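Local coordinates for MccB protein (Escherichia coli, PDB 6OM4) that probably activates the microcin C precursor peptide MccA with ATP, as an E1-like adenylating enzyme that builds the phosphoramidate link of this Trojan-horse antibiotic, at residues T153-T156 and S162-D165; G124-H129 and A237-D242; I142-N147 and R176-R181; V130-A135 and Q158-E163. All coordinates share one frame; numbering follows the deposited sequence.

Interaction 1 (T153-T156 and S162-D165); sequences TNLT and SEDD. With POP (pyrophosphate 2-), chain G.
L155 lays its two methyl branches over the backbone where S162 passes into E163. CD2 comes to 3.9 Å from the carbonyl oxygen S162 O, while CD1 sits over CA and CG of E163, 4.0 Å from each. The two side chains cross at about a right angle, and beyond CG the extended E163 chain leads away from the leucine. CG of L155 is anti to its own carbonyl carbon (chi1 -59°), which carries both methyls to the S162-D165 turn. Both segments belong to the loop between strand 141-146 and helix 170-181. The turn is tied internally: S162 N donates a hydrogen bond to D165 OD2 at 2.8 Å, on the anti side of the carboxylate, and D165 N returns one to S162 O. D165 also makes a salt bridge to R176 of the helix. Next to L155, N154 belongs to the pyrophosphate pocket. The polar links thus lie within the turn and from D165 to R176, while the L155 contact, at the surface, is van der Waals and adds no directional bond.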
loop_
_atom_site.group_PDB
_atom_site.type_symbol
_atom_site.label_atom_id
_atom_site.label_comp_id
_atom_site.label_asym_id
_atom_site.label_seq_id
_atom_site.Cartn_x
_atom_site.Cartn_y
_atom_site.Cartn_z
ATOM N N THR A 153 17.352 -20.621 0.201
ATOM C CA THR A 153 16.579 -20.212 1.406
ATOM C C THR A 153 15.620 -19.053 1.102
ATOM O O THR A 153 14.633 -18.855 1.819
ATOM C CB THR A 153 17.457 -19.834 2.599
ATOM O OG1 THR A 153 18.213 -18.654 2.330
ATOM C CG2 THR A 153 18.388 -20.961 2.983
ATOM N N ASN A 154 15.875 -18.319 0.019
ATOM C CA ASN A 154 15.051 -17.197 -0.377
ATOM C C ASN A 154 13.642 -17.628 -0.825
ATOM O O ASN A 154 12.703 -16.807 -0.805
ATOM C CB ASN A 154 15.670 -16.419 -1.526
ATOM C CG ASN A 154 16.911 -15.645 -1.145
ATOM O OD1 ASN A 154 17.178 -15.363 0.040
ATOM N ND2 ASN A 154 17.663 -15.309 -2.157
ATOM N N LEU A 155 13.460 -18.898 -1.205
ATOM C CA LEU A 155 12.212 -19.338 -1.852
ATOM C C LEU A 155 11.022 -19.377 -0.885
ATOM O O LEU A 155 9.842 -19.340 -1.321
ATOM C CB LEU A 155 12.447 -20.703 -2.512
ATOM C CG LEU A 155 13.554 -20.708 -3.569
ATOM C CD1 LEU A 155 13.807 -22.082 -4.129
ATOM C CD2 LEU A 155 13.206 -19.734 -4.679
ATOM N N THR A 156 11.266 -19.311 0.433
ATOM C CA THR A 156 10.132 -19.267 1.392
ATOM C C THR A 156 9.254 -18.011 1.229
ATOM O O THR A 156 8.057 -18.123 1.391
ATOM C CB THR A 156 10.621 -19.366 2.839
ATOM O OG1 THR A 156 11.559 -18.325 3.158
ATOM C CG2 THR A 156 11.244 -20.716 3.088
ATOM N N SER A 162 12.063 -19.239 -8.553
ATOM C CA SER A 162 11.899 -20.721 -8.614
ATOM C C SER A 162 13.242 -21.406 -8.325
ATOM O O SER A 162 14.320 -20.749 -8.271
ATOM C CB SER A 162 11.356 -21.090 -9.963
ATOM O OG SER A 162 10.024 -20.615 -10.071
ATOM N N GLU A 163 13.202 -22.738 -8.159
ATOM C CA GLU A 163 14.401 -23.471 -7.875
ATOM C C GLU A 163 15.410 -23.262 -8.997
ATOM O O GLU A 163 16.621 -23.232 -8.709
ATOM C CB GLU A 163 14.141 -24.972 -7.710
ATOM C CG GLU A 163 13.430 -25.314 -6.424
ATOM C CD GLU A 163 13.011 -26.771 -6.318
ATOM O OE1 GLU A 163 13.055 -27.470 -7.369
ATOM O OE2 GLU A 163 12.602 -27.198 -5.215
ATOM N N ASP A 164 14.913 -23.210 -10.243
ATOM C CA ASP A 164 15.755 -23.075 -11.442
ATOM C C ASP A 164 16.470 -21.731 -11.476
ATOM O O ASP A 164 17.394 -21.550 -12.318
ATOM C CB ASP A 164 14.967 -23.154 -12.753
ATOM C CG ASP A 164 15.254 -24.439 -13.496
ATOM O OD1 ASP A 164 14.967 -25.516 -12.926
ATOM O OD2 ASP A 164 15.829 -24.357 -14.604
ATOM N N ASP A 165 16.066 -20.817 -10.583
ATOM C CA ASP A 165 16.609 -19.452 -10.581
ATOM C C ASP A 165 17.780 -19.314 -9.598
ATOM O O ASP A 165 18.410 -18.255 -9.594
ATOM C CB ASP A 165 15.508 -18.440 -10.284
ATOM C CG ASP A 165 14.400 -18.381 -11.317
ATOM O OD1 ASP A 165 14.725 -18.371 -12.514
ATOM O OD2 ASP A 165 13.239 -18.282 -10.911
HETATM P P1 POP G . 18.080 -13.494 3.815
HETATM O O1 POP G . 16.992 -14.439 4.324
HETATM O O2 POP G . 18.137 -12.179 4.572
HETATM O O3 POP G . 19.455 -14.117 3.615
HETATM O O POP G . 17.508 -13.176 2.350
HETATM P P2 POP G . 18.091 -12.052 1.321
HETATM O O4 POP G . 16.896 -11.460 0.636
HETATM O O5 POP G . 18.894 -11.050 2.088
HETATM O O6 POP G . 18.860 -12.772 0.301
#

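Interaction 2 (G124-H129 and A237-D242); sequences GGIGNH and AGYVND. With ND7 (5'-O-[(S)-amino(hydroxy)phosphoryl]adenosine), chain M.
I126 and Y239 approach obliquely, the isoleucine's CG1 reaching 4.3 Å from Y239 CE2 and presenting itself neither squarely to the ring face nor to its edge. The same CG1 is 3.8 Å from G238 CA, where the strand has no side chain, and CD1 is 3.9 Å from that CA. With CG1 beside the backbone N and CG2 anti to it (chi1 -64°), the two branches rest on neighbouring residues of the strand, CG1 on G238 and Y239, CG2 4.2 Å from A237 CB. Helix 125-129 and strand 237-240 run roughly antiparallel, at 142°. Farther along the ring, Y239 OH lies 3.1 Å from N3A of the phosphoramidate ligand. G125 N donates a nearly straight bond, 2.9 Å and 168°, to O2A on the same phosphorus. G124, at the N-cap, accepts at its O from both N128 N and N128 ND2. Both I126 and Y239 also make backbone hydrogen bonds to the bound peptide. A glycine-rich turn at a helix start, with its amide on the phosphoryl group, is the nucleotide-binding signature of the Rossmann-like ThiF/E1 fold.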
loop_
_atom_site.group_PDB
_atom_site.type_symbol
_atom_site.label_atom_id
_atom_site.label_comp_id
_atom_site.label_asym_id
_atom_site.label_seq_id
_atom_site.Cartn_x
_atom_site.Cartn_y
_atom_site.Cartn_z
ATOM N N GLY A 124 14.342 -8.426 -2.281
ATOM C CA GLY A 124 14.160 -9.620 -1.498
ATOM C C GLY A 124 12.696 -9.871 -1.189
ATOM O O GLY A 124 11.819 -9.695 -2.064
ATOM N N GLY A 125 12.395 -10.244 0.065
ATOM C CA GLY A 125 11.028 -10.670 0.401
ATOM C C GLY A 125 10.006 -9.561 0.165
ATOM O O GLY A 125 8.930 -9.713 -0.472
ATOM N N ILE A 126 10.285 -8.407 0.763
ATOM C CA ILE A 126 9.368 -7.295 0.606
ATOM C C ILE A 126 9.330 -6.844 -0.855
ATOM O O ILE A 126 8.244 -6.635 -1.442
ATOM C CB ILE A 126 9.724 -6.150 1.562
ATOM C CG1 ILE A 126 9.565 -6.582 3.024
ATOM C CG2 ILE A 126 8.962 -4.882 1.212
ATOM C CD1 ILE A 126 8.191 -6.969 3.465
ATOM N N GLY A 127 10.493 -6.692 -1.464
ATOM C CA GLY A 127 10.577 -6.193 -2.824
ATOM C C GLY A 127 9.842 -7.060 -3.834
ATOM O O GLY A 127 9.195 -6.563 -4.772
ATOM N N ASN A 128 9.947 -8.384 -3.692
ATOM C CA ASN A 128 9.262 -9.303 -4.544
ATOM C C ASN A 128 7.746 -9.035 -4.518
ATOM O O ASN A 128 7.105 -8.944 -5.540
ATOM C CB ASN A 128 9.470 -10.758 -4.122
ATOM C CG ASN A 128 10.589 -11.470 -4.852
ATOM O OD1 ASN A 128 10.342 -12.460 -5.539
ATOM N ND2 ASN A 128 11.816 -11.029 -4.661
ATOM N N HIS A 129 7.183 -8.956 -3.322
ATOM C CA HIS A 129 5.758 -8.907 -3.182
ATOM C C HIS A 129 5.218 -7.538 -3.587
ATOM O O HIS A 129 4.180 -7.477 -4.242
ATOM C CB HIS A 129 5.330 -9.271 -1.764
ATOM C CG HIS A 129 5.079 -10.737 -1.634
ATOM N ND1 HIS A 129 6.062 -11.661 -1.357
ATOM C CD2 HIS A 129 3.956 -11.431 -1.814
ATOM C CE1 HIS A 129 5.527 -12.870 -1.354
ATOM N NE2 HIS A 129 4.243 -12.758 -1.639
ATOM N N ALA A 237 9.102 -0.611 4.517
ATOM C CA ALA A 237 8.309 -1.722 5.027
ATOM C C ALA A 237 9.247 -2.875 5.338
ATOM O O ALA A 237 10.351 -2.935 4.805
ATOM C CB ALA A 237 7.271 -2.174 4.014
ATOM N N GLY A 238 8.757 -3.795 6.163
ATOM C CA GLY A 238 9.509 -4.957 6.510
ATOM C C GLY A 238 8.931 -5.592 7.754
ATOM O O GLY A 238 7.740 -5.692 7.887
ATOM N N TYR A 239 9.812 -6.065 8.631
ATOM C CA TYR A 239 9.387 -6.806 9.807
ATOM C C TYR A 239 10.489 -6.707 10.861
ATOM O O TYR A 239 11.674 -6.580 10.542
ATOM C CB TYR A 239 9.062 -8.268 9.466
ATOM C CG TYR A 239 10.051 -8.843 8.489
ATOM C CD1 TYR A 239 11.291 -9.322 8.905
ATOM C CD2 TYR A 239 9.789 -8.786 7.143
ATOM C CE1 TYR A 239 12.224 -9.761 7.973
ATOM C CE2 TYR A 239 10.680 -9.271 6.217
ATOM C CZ TYR A 239 11.925 -9.709 6.626
ATOM O OH TYR A 239 12.769 -10.155 5.643
ATOM N N VAL A 240 10.064 -6.772 12.119
ATOM C CA VAL A 240 10.932 -7.011 13.209
ATOM C C VAL A 240 10.560 -8.405 13.716
ATOM O O VAL A 240 9.534 -8.570 14.386
ATOM C CB VAL A 240 10.827 -5.955 14.325
ATOM C CG1 VAL A 240 11.959 -6.168 15.303
ATOM C CG2 VAL A 240 10.880 -4.546 13.770
ATOM N N ASN A 241 11.344 -9.399 13.285
ATOM C CA ASN A 241 11.016 -10.799 13.495
ATOM C C ASN A 241 9.556 -11.043 13.070
ATOM O O ASN A 241 9.189 -10.891 11.877
ATOM C CB ASN A 241 11.382 -11.240 14.926
ATOM C CG ASN A 241 12.876 -11.352 15.159
ATOM O OD1 ASN A 241 13.368 -11.292 16.302
ATOM N ND2 ASN A 241 13.613 -11.549 14.098
ATOM N N ASP A 242 8.685 -11.382 14.037
ATOM C CA ASP A 242 7.311 -11.831 13.800
ATOM C C ASP A 242 6.292 -10.678 13.701
ATOM O O ASP A 242 5.098 -10.948 13.552
ATOM C CB ASP A 242 6.906 -12.792 14.925
ATOM C CG ASP A 242 7.297 -12.305 16.310
ATOM O OD1 ASP A 242 6.620 -11.455 16.819
ATOM O OD2 ASP A 242 8.332 -12.754 16.840
HETATM O O1A ND7 M . 16.600 -9.880 3.258
HETATM P PA ND7 M . 15.305 -9.457 2.626
HETATM O O2A ND7 M . 14.310 -10.547 2.249
HETATM N N3A ND7 M . 14.604 -8.426 3.780
HETATM O "O5'" ND7 M . 15.501 -8.597 1.309
HETATM C "C5'" ND7 M . 16.405 -7.456 1.420
HETATM C "C4'" ND7 M . 16.893 -7.186 -0.027
HETATM C "C3'" ND7 M . 17.921 -8.299 -0.422
HETATM O "O3'" ND7 M . 17.650 -8.861 -1.647
HETATM C "C2'" ND7 M . 19.293 -7.516 -0.258
HETATM O "O2'" ND7 M . 20.268 -7.972 -1.274
HETATM C "C1'" ND7 M . 18.996 -6.233 -0.502
HETATM O "O4'" ND7 M . 17.469 -6.026 -0.002
HETATM N N9 ND7 M . 19.749 -5.236 0.205
HETATM C C4 ND7 M . 20.367 -4.158 -0.352
HETATM C C5 ND7 M . 20.941 -3.459 0.649
HETATM N N7 ND7 M . 20.671 -4.088 1.816
HETATM C C8 ND7 M . 19.939 -5.146 1.530
HETATM N N3 ND7 M . 20.472 -3.756 -1.637
HETATM C C2 ND7 M . 21.125 -2.667 -1.907
HETATM N N1 ND7 M . 21.720 -1.962 -0.938
HETATM C C6 ND7 M . 21.638 -2.316 0.317
HETATM N N6 ND7 M . 22.294 -1.534 1.349
#

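Interaction 3 (I142-N147 and R176-R181); sequences IILIDN and RELLKR. With ND7 (5'-O-[(S)-amino(hydroxy)phosphoryl]adenosine), chain M.
Strand 142-146 packs against residues 176-181 of helix 170-181 without close backbone approach: the nearest CA atoms, those of I142 and L178, are 9.4 Å apart, and the distance is bridged by side chains. One helix residue does the work. L178 points CD1 at both I142 and L144, 4.2 Å from I142 CD1 and 4.4 Å from L144 CD2; I142 and L178 cross at about a right angle, meeting methyl to methyl. I142 and L144, two apart on the strand, share the face turned to the helix. E177, a buried carboxylate on the same helix, gathers three basic residues. R176 grips OE2 side-on through NE (2.7 Å) and NH2, the oxygen lying in the guanidinium plane, and K180 NZ reaches the same OE2 from the syn side at 3.0 Å. R181 NH1 bonds OE1 at 2.8 Å and E177 O besides. Further along the first segment, D146 turns CG anti to its backbone N (chi1 -150°), and the carboxylate takes one ribose hydroxyl on each oxygen: O2' donates to OD1 and O3' to OD2, each at 2.7 Å. C123 N and D148 N supply further bonds to these oxygens. Thus an apolar core joins strand and helix within the beta-alpha-beta unit completed by strand 186-191, while the concentrated positive charge around E177 would probably stabilise its carboxylate as an anion.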
loop_
_atom_site.group_PDB
_atom_site.type_symbol
_atom_site.label_atom_id
_atom_site.label_comp_id
_atom_site.label_asym_id
_atom_site.label_seq_id
_atom_site.Cartn_x
_atom_site.Cartn_y
_atom_site.Cartn_z
ATOM N N ILE A 142 8.890 0.637 -13.334
ATOM C CA ILE A 142 9.438 0.074 -12.141
ATOM C C ILE A 142 10.963 -0.090 -12.312
ATOM O O ILE A 142 11.451 -0.672 -13.305
ATOM C CB ILE A 142 8.760 -1.266 -11.795
ATOM C CG1 ILE A 142 7.242 -1.112 -11.637
ATOM C CG2 ILE A 142 9.422 -1.863 -10.572
ATOM C CD1 ILE A 142 6.532 -2.412 -11.273
ATOM N N ILE A 143 11.719 0.443 -11.338
ATOM C CA ILE A 143 13.191 0.370 -11.327
ATOM C C ILE A 143 13.585 -0.526 -10.163
ATOM O O ILE A 143 13.236 -0.230 -9.031
ATOM C CB ILE A 143 13.854 1.746 -11.160
ATOM C CG1 ILE A 143 13.221 2.818 -12.040
ATOM C CG2 ILE A 143 15.366 1.624 -11.358
ATOM C CD1 ILE A 143 13.219 2.520 -13.478
ATOM N N LEU A 144 14.254 -1.635 -10.476
ATOM C CA LEU A 144 14.669 -2.609 -9.500
ATOM C C LEU A 144 16.153 -2.427 -9.161
ATOM O O LEU A 144 17.018 -2.466 -10.043
ATOM C CB LEU A 144 14.436 -4.009 -10.073
ATOM C CG LEU A 144 13.048 -4.276 -10.613
ATOM C CD1 LEU A 144 13.068 -5.545 -11.425
ATOM C CD2 LEU A 144 12.039 -4.346 -9.475
ATOM N N ILE A 145 16.441 -2.308 -7.867
ATOM C CA ILE A 145 17.814 -2.106 -7.363
ATOM C C ILE A 145 18.165 -3.187 -6.346
ATOM O O ILE A 145 17.542 -3.313 -5.279
ATOM C CB ILE A 145 17.952 -0.701 -6.746
ATOM C CG1 ILE A 145 17.309 0.333 -7.679
ATOM C CG2 ILE A 145 19.410 -0.374 -6.415
ATOM C CD1 ILE A 145 17.490 1.787 -7.220
ATOM N N ASP A 146 19.230 -3.917 -6.661
ATOM C CA ASP A 146 19.785 -4.925 -5.769
ATOM C C ASP A 146 21.113 -5.342 -6.384
ATOM O O ASP A 146 21.344 -5.090 -7.568
ATOM C CB ASP A 146 18.843 -6.130 -5.606
ATOM C CG ASP A 146 18.939 -6.841 -4.254
ATOM O OD1 ASP A 146 20.075 -7.202 -3.822
ATOM O OD2 ASP A 146 17.880 -6.988 -3.597
ATOM N N ASN A 147 21.931 -6.038 -5.598
ATOM C CA ASN A 147 23.163 -6.584 -6.124
ATOM C C ASN A 147 23.316 -8.041 -5.701
ATOM O O ASN A 147 24.364 -8.613 -5.924
ATOM C CB ASN A 147 24.365 -5.809 -5.605
ATOM C CG ASN A 147 25.609 -6.104 -6.404
ATOM O OD1 ASN A 147 25.533 -6.164 -7.638
ATOM N ND2 ASN A 147 26.732 -6.294 -5.718
ATOM N N ARG A 176 12.087 -10.411 -15.325
ATOM C CA ARG A 176 11.508 -11.411 -16.254
ATOM C C ARG A 176 10.071 -11.736 -15.806
ATOM O O ARG A 176 9.150 -11.765 -16.589
ATOM C CB ARG A 176 12.399 -12.660 -16.297
ATOM C CG ARG A 176 11.821 -13.846 -17.053
ATOM C CD ARG A 176 12.595 -15.129 -16.795
ATOM N NE ARG A 176 12.153 -15.817 -15.586
ATOM C CZ ARG A 176 12.922 -16.515 -14.756
ATOM N NH1 ARG A 176 14.237 -16.581 -14.928
ATOM N NH2 ARG A 176 12.378 -17.138 -13.729
ATOM N N GLU A 177 9.898 -11.937 -14.504
ATOM C CA GLU A 177 8.625 -12.397 -13.961
ATOM C C GLU A 177 7.559 -11.287 -13.980
ATOM O O GLU A 177 6.398 -11.576 -14.147
ATOM C CB GLU A 177 8.881 -13.005 -12.582
ATOM C CG GLU A 177 9.654 -14.310 -12.687
ATOM C CD GLU A 177 8.986 -15.403 -13.513
ATOM O OE1 GLU A 177 7.738 -15.600 -13.400
ATOM O OE2 GLU A 177 9.737 -16.066 -14.297
ATOM N N LEU A 178 7.972 -10.023 -13.822
ATOM C CA LEU A 178 7.071 -8.909 -13.851
ATOM C C LEU A 178 6.551 -8.764 -15.278
ATOM O O LEU A 178 5.384 -8.553 -15.495
ATOM C CB LEU A 178 7.757 -7.612 -13.391
ATOM C CG LEU A 178 8.107 -7.472 -11.900
ATOM C CD1 LEU A 178 8.535 -6.050 -11.599
ATOM C CD2 LEU A 178 6.940 -7.874 -11.015
ATOM N N LEU A 179 7.447 -8.860 -16.266
ATOM C CA LEU A 179 7.041 -8.665 -17.659
ATOM C C LEU A 179 6.236 -9.874 -18.161
ATOM O O LEU A 179 5.418 -9.745 -19.073
ATOM C CB LEU A 179 8.266 -8.377 -18.518
ATOM C CG LEU A 179 8.922 -7.019 -18.272
ATOM C CD1 LEU A 179 10.178 -6.848 -19.126
ATOM C CD2 LEU A 179 7.970 -5.867 -18.552
ATOM N N LYS A 180 6.394 -11.046 -17.539
ATOM C CA LYS A 180 5.522 -12.159 -17.909
ATOM C C LYS A 180 4.081 -11.918 -17.448
ATOM O O LYS A 180 3.143 -12.506 -18.020
ATOM C CB LYS A 180 6.012 -13.471 -17.319
ATOM C CG LYS A 180 7.191 -14.034 -18.090
ATOM C CD LYS A 180 7.925 -15.093 -17.303
ATOM C CE LYS A 180 7.025 -16.175 -16.729
ATOM N NZ LYS A 180 7.812 -17.316 -16.188
ATOM N N ARG A 181 3.931 -11.138 -16.367
ATOM C CA ARG A 181 2.651 -10.847 -15.748
ATOM C C ARG A 181 1.978 -9.614 -16.332
ATOM O O ARG A 181 0.739 -9.599 -16.393
ATOM C CB ARG A 181 2.822 -10.722 -14.235
ATOM C CG ARG A 181 2.974 -12.093 -13.611
ATOM C CD ARG A 181 3.539 -12.061 -12.212
ATOM N NE ARG A 181 3.591 -13.418 -11.667
ATOM C CZ ARG A 181 4.497 -14.344 -11.963
ATOM N NH1 ARG A 181 5.516 -14.068 -12.763
ATOM N NH2 ARG A 181 4.401 -15.559 -11.438
HETATM O O1A ND7 M . 16.600 -9.880 3.258
HETATM P PA ND7 M . 15.305 -9.457 2.626
HETATM O O2A ND7 M . 14.310 -10.547 2.249
HETATM N N3A ND7 M . 14.604 -8.426 3.780
HETATM O "O5'" ND7 M . 15.501 -8.597 1.309
HETATM C "C5'" ND7 M . 16.405 -7.456 1.420
HETATM C "C4'" ND7 M . 16.893 -7.186 -0.027
HETATM C "C3'" ND7 M . 17.921 -8.299 -0.422
HETATM O "O3'" ND7 M . 17.650 -8.861 -1.647
HETATM C "C2'" ND7 M . 19.293 -7.516 -0.258
HETATM O "O2'" ND7 M . 20.268 -7.972 -1.274
HETATM C "C1'" ND7 M . 18.996 -6.233 -0.502
HETATM O "O4'" ND7 M . 17.469 -6.026 -0.002
HETATM N N9 ND7 M . 19.749 -5.236 0.205
HETATM C C4 ND7 M . 20.367 -4.158 -0.352
HETATM C C5 ND7 M . 20.941 -3.459 0.649
HETATM N N7 ND7 M . 20.671 -4.088 1.816
HETATM C C8 ND7 M . 19.939 -5.146 1.530
HETATM N N3 ND7 M . 20.472 -3.756 -1.637
HETATM C C2 ND7 M . 21.125 -2.667 -1.907
HETATM N N1 ND7 M . 21.720 -1.962 -0.938
HETATM C C6 ND7 M . 21.638 -2.316 0.317
HETATM N N6 ND7 M . 22.294 -1.534 1.349
#

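Interaction 4 (V130-A135 and Q158-E163); sequences VSVILA and QVLFSE. With POP (pyrophosphate 2-), chain G.
The loop that carries Q158 into the ATP pocket turns back against helix 125-136, and L160 is where it lands. A type I beta turn runs from Q158 to F161, closed by F161 N to Q158 O at 3.0 Å, and it sets L160 facing the helix. The leucine's two methyls part: CD2 lies against V132, 4.0 Å from its CG2, and CD1 comes to 4.0 Å from S131 OG. With V132 CG1 between the backbone N and the carbonyl carbon (chi1 70°), CG2 is left anti to the N and over L160 CD2, as the two side chains cross obliquely. The S131 hydroxyl takes no polar partner from the loop; it is hydrogen-bonded within its own helix, to the carbonyls of G127 and N128, so L160 touches an oxygen whose polar needs are met locally. The loop backbone is held as well, because L160 N donates to N128 OD1 one helical turn earlier. At the pocket end, the extended Q158 side chain gives NE2 to O4 of the pyrophosphate, 2.9 Å and 147°, while OE1 accepts from K170 NZ. Both ends of its amide are engaged, which fits NE2 turned toward the anion and OE1 toward the lysine. The turn therefore combines apolar burial at L160 with a hydrogen bond to the pyrophosphate at Q158.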
loop_
_atom_site.group_PDB
_atom_site.type_symbol
_atom_site.label_atom_id
_atom_site.label_comp_id
_atom_site.label_asym_id
_atom_site.label_seq_id
_atom_site.Cartn_x
_atom_site.Cartn_y
_atom_site.Cartn_z
ATOM N N VAL A 130 5.931 -6.474 -3.240
ATOM C CA VAL A 130 5.484 -5.124 -3.631
ATOM C C VAL A 130 5.550 -4.987 -5.152
ATOM O O VAL A 130 4.591 -4.492 -5.767
ATOM C CB VAL A 130 6.338 -4.028 -2.946
ATOM C CG1 VAL A 130 6.053 -2.622 -3.485
ATOM C CG2 VAL A 130 6.150 -4.068 -1.455
ATOM N N SER A 131 6.687 -5.344 -5.750
ATOM C CA SER A 131 6.865 -5.152 -7.201
ATOM C C SER A 131 5.748 -5.826 -8.015
ATOM O O SER A 131 5.270 -5.244 -8.989
ATOM C CB SER A 131 8.251 -5.562 -7.675
ATOM O OG SER A 131 8.411 -6.973 -7.672
ATOM N N VAL A 132 5.346 -7.057 -7.669
ATOM C CA VAL A 132 4.402 -7.750 -8.494
ATOM C C VAL A 132 3.011 -7.121 -8.319
ATOM O O VAL A 132 2.245 -7.049 -9.262
ATOM C CB VAL A 132 4.405 -9.270 -8.248
ATOM C CG1 VAL A 132 3.829 -9.676 -6.880
ATOM C CG2 VAL A 132 3.685 -9.952 -9.387
ATOM N N ILE A 133 2.677 -6.672 -7.115
ATOM C CA ILE A 133 1.400 -5.971 -6.965
ATOM C C ILE A 133 1.399 -4.724 -7.844
ATOM O O ILE A 133 0.394 -4.419 -8.532
ATOM C CB ILE A 133 1.135 -5.593 -5.489
ATOM C CG1 ILE A 133 0.904 -6.851 -4.660
ATOM C CG2 ILE A 133 -0.032 -4.636 -5.409
ATOM C CD1 ILE A 133 1.102 -6.685 -3.188
ATOM N N LEU A 134 2.484 -3.947 -7.794
ATOM C CA LEU A 134 2.498 -2.687 -8.519
ATOM C C LEU A 134 2.460 -2.968 -10.030
ATOM O O LEU A 134 1.746 -2.284 -10.774
ATOM C CB LEU A 134 3.717 -1.840 -8.121
ATOM C CG LEU A 134 3.811 -1.409 -6.651
ATOM C CD1 LEU A 134 4.983 -0.432 -6.458
ATOM C CD2 LEU A 134 2.520 -0.731 -6.176
ATOM N N ALA A 135 3.215 -3.968 -10.498
ATOM C CA ALA A 135 3.254 -4.279 -11.915
ATOM C C ALA A 135 1.856 -4.686 -12.387
ATOM O O ALA A 135 1.373 -4.238 -13.417
ATOM C CB ALA A 135 4.270 -5.360 -12.181
ATOM N N GLN A 158 10.225 -15.176 -1.355
ATOM C CA GLN A 158 10.578 -14.376 -2.526
ATOM C C GLN A 158 9.901 -15.030 -3.724
ATOM O O GLN A 158 10.495 -15.811 -4.445
ATOM C CB GLN A 158 12.097 -14.195 -2.633
ATOM C CG GLN A 158 12.630 -13.459 -1.414
ATOM C CD GLN A 158 14.092 -13.104 -1.295
ATOM O OE1 GLN A 158 14.824 -13.019 -2.268
ATOM N NE2 GLN A 158 14.548 -12.958 -0.057
ATOM N N VAL A 159 8.611 -14.707 -3.849
ATOM C CA VAL A 159 7.619 -15.478 -4.540
ATOM C C VAL A 159 7.874 -15.526 -6.046
ATOM O O VAL A 159 7.390 -16.399 -6.692
ATOM C CB VAL A 159 6.209 -14.941 -4.211
ATOM C CG1 VAL A 159 5.969 -13.532 -4.718
ATOM C CG2 VAL A 159 5.150 -15.901 -4.702
ATOM N N LEU A 160 8.621 -14.558 -6.593
ATOM C CA LEU A 160 8.865 -14.586 -8.023
ATOM C C LEU A 160 10.005 -15.519 -8.432
ATOM O O LEU A 160 10.132 -15.799 -9.675
ATOM C CB LEU A 160 9.148 -13.179 -8.493
ATOM C CG LEU A 160 8.053 -12.158 -8.212
ATOM C CD1 LEU A 160 8.526 -10.803 -8.672
ATOM C CD2 LEU A 160 6.750 -12.551 -8.888
ATOM N N PHE A 161 10.667 -16.162 -7.459
ATOM C CA PHE A 161 11.842 -16.988 -7.714
ATOM C C PHE A 161 11.455 -18.471 -7.657
ATOM O O PHE A 161 10.682 -18.891 -6.823
ATOM C CB PHE A 161 12.979 -16.703 -6.733
ATOM C CG PHE A 161 13.466 -15.272 -6.672
ATOM C CD1 PHE A 161 13.355 -14.448 -7.766
ATOM C CD2 PHE A 161 14.065 -14.774 -5.521
ATOM C CE1 PHE A 161 13.803 -13.131 -7.708
ATOM C CE2 PHE A 161 14.483 -13.450 -5.452
ATOM C CZ PHE A 161 14.365 -12.642 -6.548
ATOM N N SER A 162 12.063 -19.239 -8.553
ATOM C CA SER A 162 11.899 -20.721 -8.614
ATOM C C SER A 162 13.242 -21.406 -8.325
ATOM O O SER A 162 14.320 -20.749 -8.271
ATOM C CB SER A 162 11.356 -21.090 -9.963
ATOM O OG SER A 162 10.024 -20.615 -10.071
ATOM N N GLU A 163 13.202 -22.738 -8.159
ATOM C CA GLU A 163 14.401 -23.471 -7.875
ATOM C C GLU A 163 15.410 -23.262 -8.997
ATOM O O GLU A 163 16.621 -23.232 -8.709
ATOM C CB GLU A 163 14.141 -24.972 -7.710
ATOM C CG GLU A 163 13.430 -25.314 -6.424
ATOM C CD GLU A 163 13.011 -26.771 -6.318
ATOM O OE1 GLU A 163 13.055 -27.470 -7.369
ATOM O OE2 GLU A 163 12.602 -27.198 -5.215
HETATM P P1 POP G . 18.080 -13.494 3.815
HETATM O O1 POP G . 16.992 -14.439 4.324
HETATM O O2 POP G . 18.137 -12.179 4.572
HETATM O O3 POP G . 19.455 -14.117 3.615
HETATM O O POP G . 17.508 -13.176 2.350
HETATM P P2 POP G . 18.091 -12.052 1.321
HETATM O O4 POP G . 16.896 -11.460 0.636
HETATM O O5 POP G . 18.894 -11.050 2.088
HETATM O O6 POP G . 18.860 -12.772 0.301
#

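All four contacts lie in the ThiF-family region, around a Rossmann-like mixed sheet. In chain order, helix 125-136 supplies a segment to interactions 2 and 4, strand 141-146 follows in interaction 3, and the loop before helix 170-181 holds interaction 1 and the second half of interaction 4, which share S162 and E163. Strand 234-240 comes last, so interaction 2 closes the loop holding the other three. Interactions 3 and 4 are closest, centres about 8 Å apart, with L178 and R181 packed on V132. D165-R176 joins interaction 1 to 3, and N128 links 2 to 4. All four abut the active site, 2 and 4 bordering both ligands, so connected parts of the fold line the nucleotide and pyrophosphate sites.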